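Fibrillarin-like rRNA/tRNA 2'-O-methyltransferase (Aeropyrum pernix, PDB 4DF3) probably methylates ribose 2'-hydroxyls in rRNA and tRNA, using S-adenosylmethionine as methyl donor at sites chosen by a base-paired guide RNA. Local coordinates at residues 42-45 against 50-53; 8-11 against 17-20. The protein carries 2 engineered substitutions. One frame throughout, in Å; residues are numbered along the deposited sequence.

Contact 1 (42-45 against 50-53); sequences ERIF and EEYR
Phe-45 and Tyr-52 form an antiparallel hydrogen-bonded pair in the beta hairpin of strands 44-47 and 50-54, at one border of the five-stranded N-terminal sheet of fibrillarin. Phe-45 N gives to Tyr-52 O at 2.9 Å, and Tyr-52 N returns a nearly straight bond to Phe-45 O (2.8 Å, 170°). One step on, Ile-44 and Arg-53 make a non-hydrogen-bonded pair, and the CA-H of Ile-44 leans on Tyr-52 O.

The aromatic pair shares a face of the sheet; its side chains cross at about a right angle, and Phe-45 CD2 meets Tyr-52 CB at 4.1 Å. On the other face Ile-44 CG2, anti to its backbone N, presses on Glu-51 CG at 3.2 Å, while the carboxylate of Glu-51 turns to Asn-32 and Gly-36.

Beyond Ile-44, Glu-42 and Arg-53 close a salt bridge; backbone N-H groups of Tyr-40 and Val-39 also bond this carboxylate, at OE1 and OE2 respectively. A bend at chi3 (58°) brings the guanidinium edge to Glu-42 OE2, with the two flat groups 84° apart. Ser-93 and Asp-97 of helix 90-99 bond NH2 and NH1, respectively, tying the hairpin to the methyltransferase domain. OE2 lies in the guanidinium plane, 3.0 Å from Arg-53 NE, with a weak second bond from NH2.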
loop_
_atom_site.group_PDB
_atom_site.type_symbol
_atom_site.label_atom_id
_atom_site.label_comp_id
_atom_site.label_asym_id
_atom_site.label_seq_id
_atom_site.Cartn_x
_atom_site.Cartn_y
_atom_site.Cartn_z
ATOM N N GLU A 42 -6.692 14.825 2.052
ATOM C CA GLU A 42 -6.651 14.176 3.355
ATOM C C GLU A 42 -6.567 15.338 4.368
ATOM O O GLU A 42 -6.234 16.472 4.040
ATOM C CB GLU A 42 -5.485 13.157 3.531
ATOM C CG GLU A 42 -4.072 13.746 3.426
ATOM C CD GLU A 42 -3.581 14.078 2.007
ATOM O OE1 GLU A 42 -4.359 14.066 1.042
ATOM O OE2 GLU A 42 -2.409 14.398 1.836
ATOM N N ARG A 43 -6.900 15.046 5.589
ATOM C CA ARG A 43 -6.796 16.076 6.578
ATOM C C ARG A 43 -5.375 16.039 7.101
ATOM O O ARG A 43 -4.727 14.985 7.027
ATOM C CB ARG A 43 -7.826 15.821 7.650
ATOM C CG ARG A 43 -9.198 15.894 7.055
ATOM C CD ARG A 43 -10.244 15.801 8.054
ATOM N NE ARG A 43 -10.088 14.623 8.901
ATOM C CZ ARG A 43 -10.772 14.442 10.023
ATOM N NH1 ARG A 43 -11.621 15.373 10.461
ATOM N NH2 ARG A 43 -10.593 13.343 10.723
ATOM N N ILE A 44 -4.917 17.191 7.614
ATOM C CA ILE A 44 -3.541 17.413 8.082
ATOM C C ILE A 44 -3.632 17.892 9.530
ATOM O O ILE A 44 -4.541 18.651 9.887
ATOM C CB ILE A 44 -2.762 18.392 7.178
ATOM C CG1 ILE A 44 -2.252 17.686 5.904
ATOM C CG2 ILE A 44 -1.467 18.831 7.822
ATOM C CD1 ILE A 44 -3.257 17.254 5.026
ATOM N N PHE A 45 -2.709 17.391 10.347
ATOM C CA PHE A 45 -2.639 17.674 11.761
ATOM C C PHE A 45 -1.234 18.211 12.048
ATOM O O PHE A 45 -0.294 17.780 11.417
ATOM C CB PHE A 45 -2.757 16.347 12.589
ATOM C CG PHE A 45 -3.856 15.415 12.152
ATOM C CD1 PHE A 45 -5.183 15.803 12.243
ATOM C CD2 PHE A 45 -3.570 14.098 11.744
ATOM C CE1 PHE A 45 -6.241 14.914 11.939
ATOM C CE2 PHE A 45 -4.607 13.192 11.374
ATOM C CZ PHE A 45 -5.933 13.577 11.448
ATOM N N GLU A 50 5.387 19.287 14.264
ATOM C CA GLU A 50 5.479 18.429 13.074
ATOM C C GLU A 50 4.109 18.219 12.425
ATOM O O GLU A 50 3.075 18.289 13.070
ATOM C CB GLU A 50 6.085 17.080 13.458
ATOM C CG GLU A 50 7.294 17.120 14.388
ATOM C CD GLU A 50 8.271 16.114 14.028
ATOM O OE1 GLU A 50 8.388 15.168 14.794
ATOM O OE2 GLU A 50 8.893 16.253 12.957
ATOM N N GLU A 51 4.113 17.940 11.125
ATOM C CA GLU A 51 2.898 17.813 10.362
ATOM C C GLU A 51 2.686 16.355 10.012
ATOM O O GLU A 51 3.627 15.661 9.541
ATOM C CB GLU A 51 3.028 18.542 9.034
ATOM C CG GLU A 51 1.739 18.718 8.341
ATOM C CD GLU A 51 1.823 19.666 7.175
ATOM O OE1 GLU A 51 1.815 20.910 7.355
ATOM O OE2 GLU A 51 1.852 19.130 6.059
ATOM N N TYR A 52 1.437 15.937 10.206
ATOM C CA TYR A 52 1.002 14.538 9.946
ATOM C C TYR A 52 -0.136 14.587 8.956
ATOM O O TYR A 52 -0.940 15.531 8.943
ATOM C CB TYR A 52 0.521 13.856 11.263
ATOM C CG TYR A 52 1.650 13.741 12.271
ATOM C CD1 TYR A 52 2.423 12.628 12.332
ATOM C CD2 TYR A 52 1.929 14.811 13.175
ATOM C CE1 TYR A 52 3.520 12.521 13.258
ATOM C CE2 TYR A 52 3.004 14.711 14.113
ATOM C CZ TYR A 52 3.755 13.583 14.153
ATOM O OH TYR A 52 4.773 13.495 15.045
ATOM N N ARG A 53 -0.265 13.517 8.180
ATOM C CA ARG A 53 -1.270 13.425 7.165
ATOM C C ARG A 53 -2.184 12.265 7.616
ATOM O O ARG A 53 -1.711 11.139 7.745
ATOM C CB ARG A 53 -0.650 13.026 5.814
ATOM C CG ARG A 53 0.339 14.024 5.147
ATOM C CD ARG A 53 0.967 13.381 3.884
ATOM N NE ARG A 53 -0.018 12.991 2.969
ATOM C CZ ARG A 53 -0.118 11.805 2.384
ATOM N NH1 ARG A 53 0.790 10.831 2.548
ATOM N NH2 ARG A 53 -1.088 11.660 1.536
#

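Contact 2 (8-11 against 17-20); sequences SRHD and YVVE. Engineered in segment 8-11: Ser-8 (natural residue Arg), Arg-9 (natural residue Glu).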
loop_
_atom_site.group_PDB
_atom_site.type_symbol
_atom_site.label_atom_id
_atom_site.label_comp_id
_atom_site.label_asym_id
_atom_site.label_seq_id
_atom_site.Cartn_x
_atom_site.Cartn_y
_atom_site.Cartn_z
ATOM N N SER A 8 0.773 9.956 18.860
ATOM C CA SER A 8 1.879 9.146 19.361
ATOM C C SER A 8 2.151 8.027 18.382
ATOM O O SER A 8 1.219 7.458 17.844
ATOM C CB SER A 8 1.633 8.609 20.787
ATOM O OG SER A 8 0.610 7.644 20.836
ATOM N N ARG A 9 3.407 7.732 18.144
ATOM C CA ARG A 9 3.719 6.620 17.233
ATOM C C ARG A 9 3.182 5.298 17.742
ATOM O O ARG A 9 3.227 4.972 18.916
ATOM C CB ARG A 9 5.208 6.576 16.969
ATOM C CG ARG A 9 5.689 5.681 15.849
ATOM C CD ARG A 9 7.207 5.757 15.850
ATOM N NE ARG A 9 7.703 5.512 14.497
ATOM C CZ ARG A 9 8.966 5.877 14.170
ATOM N NH1 ARG A 9 9.761 6.368 15.141
ATOM N NH2 ARG A 9 9.507 5.724 12.965
ATOM N N HIS A 10 2.636 4.516 16.816
ATOM C CA HIS A 10 2.065 3.219 17.127
ATOM C C HIS A 10 3.173 2.321 17.619
ATOM O O HIS A 10 4.312 2.481 17.206
ATOM C CB HIS A 10 1.436 2.673 15.810
ATOM C CG HIS A 10 0.609 1.430 16.001
ATOM N ND1 HIS A 10 1.163 0.177 15.966
ATOM C CD2 HIS A 10 -0.722 1.252 16.158
ATOM C CE1 HIS A 10 0.224 -0.731 16.126
ATOM N NE2 HIS A 10 -0.934 -0.103 16.248
ATOM N N ASP A 11 2.858 1.396 18.531
ATOM C CA ASP A 11 3.914 0.590 19.192
ATOM C C ASP A 11 4.571 -0.419 18.273
ATOM O O ASP A 11 5.779 -0.790 18.460
ATOM C CB ASP A 11 3.399 -0.111 20.438
ATOM C CG ASP A 11 3.123 0.877 21.558
ATOM O OD1 ASP A 11 3.978 1.781 21.795
ATOM O OD2 ASP A 11 2.048 0.752 22.168
ATOM N N TYR A 17 1.146 6.743 13.169
ATOM C CA TYR A 17 0.862 7.546 14.374
ATOM C C TYR A 17 -0.594 7.483 14.706
ATOM O O TYR A 17 -1.449 7.529 13.811
ATOM C CB TYR A 17 1.264 9.031 14.139
ATOM C CG TYR A 17 2.772 9.163 13.925
ATOM C CD1 TYR A 17 3.617 9.470 15.025
ATOM C CD2 TYR A 17 3.343 8.958 12.662
ATOM C CE1 TYR A 17 5.001 9.550 14.884
ATOM C CE2 TYR A 17 4.755 9.047 12.498
ATOM C CZ TYR A 17 5.548 9.337 13.645
ATOM O OH TYR A 17 6.882 9.432 13.520
ATOM N N VAL A 18 -0.859 7.213 15.972
ATOM C CA VAL A 18 -2.193 7.139 16.477
ATOM C C VAL A 18 -2.570 8.542 16.913
ATOM O O VAL A 18 -1.787 9.240 17.686
ATOM C CB VAL A 18 -2.311 6.122 17.653
ATOM C CG1 VAL A 18 -3.680 6.271 18.339
ATOM C CG2 VAL A 18 -2.114 4.654 17.115
ATOM N N VAL A 19 -3.690 9.004 16.370
ATOM C CA VAL A 19 -4.122 10.404 16.524
ATOM C C VAL A 19 -5.460 10.386 17.279
ATOM O O VAL A 19 -6.399 9.749 16.838
ATOM C CB VAL A 19 -4.264 11.139 15.140
ATOM C CG1 VAL A 19 -4.871 12.577 15.293
ATOM C CG2 VAL A 19 -2.937 11.179 14.397
ATOM N N GLU A 20 -5.574 11.106 18.407
ATOM C CA GLU A 20 -6.861 11.195 19.047
ATOM C C GLU A 20 -7.479 12.553 18.752
ATOM O O GLU A 20 -6.852 13.592 19.012
ATOM C CB GLU A 20 -6.718 11.023 20.564
ATOM C CG GLU A 20 -8.037 11.314 21.330
ATOM C CD GLU A 20 -8.017 10.754 22.743
ATOM O OE1 GLU A 20 -7.028 10.066 23.112
ATOM O OE2 GLU A 20 -8.999 11.001 23.451
#
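Tyr-17 lies across from Arg-9 as a non-hydrogen-bonded pair in the beta hairpin of strands 4-9 and 16-21, whose first strand borders the N-terminal antiparallel sheet. Arg-9 and Ser-8 are both engineered residues. The phenol ring has CG anti to its own carbonyl carbon (chi1 -64°), which lays it beneath the arginine chain: Arg-9 CB sits 3.6 Å from Tyr-17 CE1, and Arg-9 CG lies over the same ring's face, displaced toward the rim. Because the arginine is extended from CG to NE, its guanidinium runs past the ring and passes over the phenol oxygen, which is offset toward the guanidinium rim, with Arg-9 NE 4.1 Å from Tyr-17 OH and the guanidinium and ring planes 14° apart. With an alanine in place of Tyr-17, the aliphatic part of Arg-9 would probably lose the surface it rests on, and its guanidinium would be likely to swing more freely.

Val-18 carries the backbone pairing. Its N gives to Ser-8 O at 2.8 Å, and its O receives Ser-8 N at 2.9 Å. On the opposite face from Tyr-17, the side chain of Val-18 meets His-10, whose imidazole stacks on Trp-13 and accepts backbone N-H groups of the turn through ND1. The ring so restrained offers its edge to the valine, His-10 CD2 lying 3.8 Å from Val-18 CG2.

In the fold
Contacts 1 and 2 show how two hairpins, successive along the chain, can share a single sheet. Strand 26-31 lies between strands 16-21 and 50-54, placing the two pairings toward opposite borders, yet their centres are just 13 Å apart. Across that middle strand aromatic side chains close the distance: Tyr-52 and Tyr-17 meet edge-to-face, with Tyr-52 CE1 3.5 Å from Tyr-17 CG, and Phe-45 CE2 packs 4.0 Å from Val-19 CG1. Their relation to the cofactor differs. Contact 1 approaches it through Arg-53, whose side chain is about 7 Å from that of Thr-90, which binds S-adenosylmethionine, and about 10 Å from the cofactor itself. Contact 2 lies away from that site.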